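Local coordinates for protein photosystem II stability/assembly factor HCF136, chloroplastic (Cyanidioschyzon merolae, PDB 5OJ3) that is probably essential for photosystem II biogenesis, being required to form an early assembly intermediate that includes D2 and cytochrome b559, at residues I328-R333 with F354-S359. Residues are numbered along the deposited sequence; the frame is centred on the assembly and turned at random.
Sequences IWETIR and FDMVDS
Strands 328-332 and 354-356 belong to one four-stranded antiparallel blade of the seven-bladed beta-propeller, where 354-356 is the fourth strand and forms one edge. Strand 336-340 lies between them and takes the backbone hydrogen bonds of Ile328 and Glu330, through Thr340 and Gly338, so the contact is carried by side chains, chiefly the Phe354 ring, which also reaches backbone atoms of 328-329; the strand axes come within 8.5 Å and their N-to-C directions differ by 51°. The main interaction is a carboxylate-on-ring stack. The ends of Glu330 and Phe354 overlap, the carboxylate plane lying 9° from that of the ring. OE1 of Glu330 sits over the centre of the Phe354 ring, 3.3 Å above its plane, while Glu330 CD comes 3.3 Å from Phe354 CD2. The torsions set this up: Glu330 CG takes the crowded position between its backbone N and carbonyl carbon (chi1 71°), and the chain then runs extended, passing CB and CG along the CD2-CE2 side of the ring. The apolar pair is Ile328 with Phe354, CG2 of Ile328 lying 4.1 Å from Phe354 CZ. A backbone atom, the carbonyl carbon of Trp329, meets the ring edge. Separately, Met356, bent at chi2, brings its methyl CE to 3.2 Å from the carboxylate oxygen OE2 of Glu330. Ser309, in a loop, touches both Glu330 and Met356. An alanine in place of Phe354 would probably remove the flat surface stacked against the Glu330 carboxylate and the apolar neighbour of Ile328 CG2. Glu330 is buried with OE1 over the ring's pi electrons, where a full negative charge would gain little, so its pKa may be raised.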
loop_
_atom_site.group_PDB
_atom_site.type_symbol
_atom_site.label_atom_id
_atom_site.label_comp_id
_atom_site.label_asym_id
_atom_site.label_seq_id
_atom_site.Cartn_x
_atom_site.Cartn_y
_atom_site.Cartn_z
ATOM N N ILE A 328 8.643 0.420 -11.259
ATOM C CA ILE A 328 7.870 1.283 -10.375
ATOM C C ILE A 328 6.778 1.949 -11.196
ATOM O O ILE A 328 7.000 2.308 -12.358
ATOM C CB ILE A 328 8.755 2.356 -9.704
ATOM C CG1 ILE A 328 9.978 1.722 -9.042
ATOM C CG2 ILE A 328 7.959 3.176 -8.707
ATOM C CD1 ILE A 328 11.059 2.725 -8.690
ATOM N N TRP A 329 5.604 2.115 -10.596
ATOM C CA TRP A 329 4.553 2.953 -11.150
ATOM C C TRP A 329 4.383 4.179 -10.265
ATOM O O TRP A 329 4.657 4.144 -9.063
ATOM C CB TRP A 329 3.221 2.201 -11.258
ATOM C CG TRP A 329 2.670 1.733 -9.941
ATOM C CD1 TRP A 329 2.838 0.504 -9.374
ATOM C CD2 TRP A 329 1.863 2.489 -9.027
ATOM N NE1 TRP A 329 2.184 0.447 -8.166
ATOM C CE2 TRP A 329 1.580 1.653 -7.929
ATOM C CE3 TRP A 329 1.354 3.793 -9.030
ATOM C CZ2 TRP A 329 0.811 2.076 -6.847
ATOM C CZ3 TRP A 329 0.592 4.211 -7.954
ATOM C CH2 TRP A 329 0.328 3.356 -6.878
ATOM N N GLU A 330 3.929 5.270 -10.872
ATOM C CA GLU A 330 3.668 6.495 -10.134
ATOM C C GLU A 330 2.379 7.115 -10.645
ATOM O O GLU A 330 1.989 6.920 -11.800
ATOM C CB GLU A 330 4.820 7.503 -10.257
ATOM C CG GLU A 330 4.959 8.139 -11.627
ATOM C CD GLU A 330 6.143 9.082 -11.703
ATOM O OE1 GLU A 330 6.907 9.156 -10.717
ATOM O OE2 GLU A 330 6.315 9.744 -12.747
ATOM N N THR A 331 1.721 7.859 -9.766
ATOM C CA THR A 331 0.518 8.594 -10.109
ATOM C C THR A 331 0.760 10.072 -9.868
ATOM O O THR A 331 1.155 10.472 -8.770
ATOM C CB THR A 331 -0.669 8.134 -9.263
ATOM O OG1 THR A 331 -1.181 6.897 -9.774
ATOM C CG2 THR A 331 -1.759 9.191 -9.272
ATOM N N ILE A 332 0.530 10.867 -10.883
ATOM C CA ILE A 332 0.766 12.297 -10.805
ATOM C C ILE A 332 -0.575 12.959 -10.514
ATOM O O ILE A 332 -1.632 12.461 -10.925
ATOM C CB ILE A 332 1.401 12.799 -12.118
ATOM C CG1 ILE A 332 2.630 11.958 -12.512
ATOM C CG2 ILE A 332 1.853 14.209 -11.977
ATOM C CD1 ILE A 332 3.641 11.703 -11.398
ATOM N N ARG A 333 -0.555 14.086 -9.803
ATOM C CA ARG A 333 -1.817 14.758 -9.525
ATOM C C ARG A 333 -2.433 15.292 -10.810
ATOM O O ARG A 333 -1.733 15.740 -11.722
ATOM C CB ARG A 333 -1.658 15.852 -8.468
ATOM C CG ARG A 333 -1.456 15.226 -7.104
ATOM C CD ARG A 333 -1.490 16.127 -5.891
ATOM N NE ARG A 333 -0.297 16.934 -5.685
ATOM C CZ ARG A 333 0.116 17.317 -4.481
ATOM N NH1 ARG A 333 -0.554 16.935 -3.405
ATOM N NH2 ARG A 333 1.207 18.052 -4.345
ATOM N N PHE A 354 10.661 7.759 -15.845
ATOM C CA PHE A 354 9.365 7.121 -16.039
ATOM C C PHE A 354 8.867 7.394 -17.450
ATOM O O PHE A 354 9.037 8.495 -17.977
ATOM C CB PHE A 354 8.306 7.615 -15.046
ATOM C CG PHE A 354 8.545 7.197 -13.622
ATOM C CD1 PHE A 354 9.707 7.540 -12.956
ATOM C CD2 PHE A 354 7.609 6.417 -12.964
ATOM C CE1 PHE A 354 9.913 7.147 -11.648
ATOM C CE2 PHE A 354 7.812 6.017 -11.658
ATOM C CZ PHE A 354 8.964 6.380 -11.001
ATOM N N ASP A 355 8.243 6.388 -18.053
ATOM C CA ASP A 355 7.606 6.540 -19.355
ATOM C C ASP A 355 6.145 6.911 -19.127
ATOM O O ASP A 355 5.362 6.095 -18.631
ATOM C CB ASP A 355 7.728 5.257 -20.172
ATOM C CG ASP A 355 9.163 4.939 -20.550
ATOM O OD1 ASP A 355 10.002 5.865 -20.547
ATOM O OD2 ASP A 355 9.450 3.759 -20.847
ATOM N N MET A 356 5.777 8.135 -19.496
ATOM C CA MET A 356 4.433 8.626 -19.231
ATOM C C MET A 356 3.431 8.019 -20.203
ATOM O O MET A 356 3.739 7.738 -21.365
ATOM C CB MET A 356 4.382 10.154 -19.306
ATOM C CG MET A 356 5.328 10.853 -18.350
ATOM S SD MET A 356 4.822 10.525 -16.647
ATOM C CE MET A 356 6.348 10.792 -15.762
ATOM N N VAL A 357 2.215 7.819 -19.706
ATOM C CA VAL A 357 1.148 7.170 -20.451
ATOM C C VAL A 357 -0.097 8.042 -20.359
ATOM O O VAL A 357 -0.266 8.812 -19.410
ATOM C CB VAL A 357 0.909 5.741 -19.891
ATOM C CG1 VAL A 357 -0.446 5.173 -20.294
ATOM C CG2 VAL A 357 2.033 4.811 -20.324
ATOM N N ASP A 358 -0.975 7.919 -21.355
ATOM C CA ASP A 358 -2.233 8.662 -21.380
ATOM C C ASP A 358 -3.253 7.809 -20.634
ATOM O O ASP A 358 -3.834 6.878 -21.197
ATOM C CB ASP A 358 -2.651 8.954 -22.817
ATOM C CG ASP A 358 -3.997 9.657 -22.918
ATOM O OD1 ASP A 358 -4.628 9.934 -21.877
ATOM O OD2 ASP A 358 -4.428 9.933 -24.058
ATOM N N SER A 359 -3.447 8.122 -19.347
ATOM C CA SER A 359 -4.402 7.393 -18.516
ATOM C C SER A 359 -5.830 7.494 -19.038
ATOM O O SER A 359 -6.632 6.582 -18.807
ATOM C CB SER A 359 -4.330 7.891 -17.074
ATOM O OG SER A 359 -4.640 9.271 -16.992
#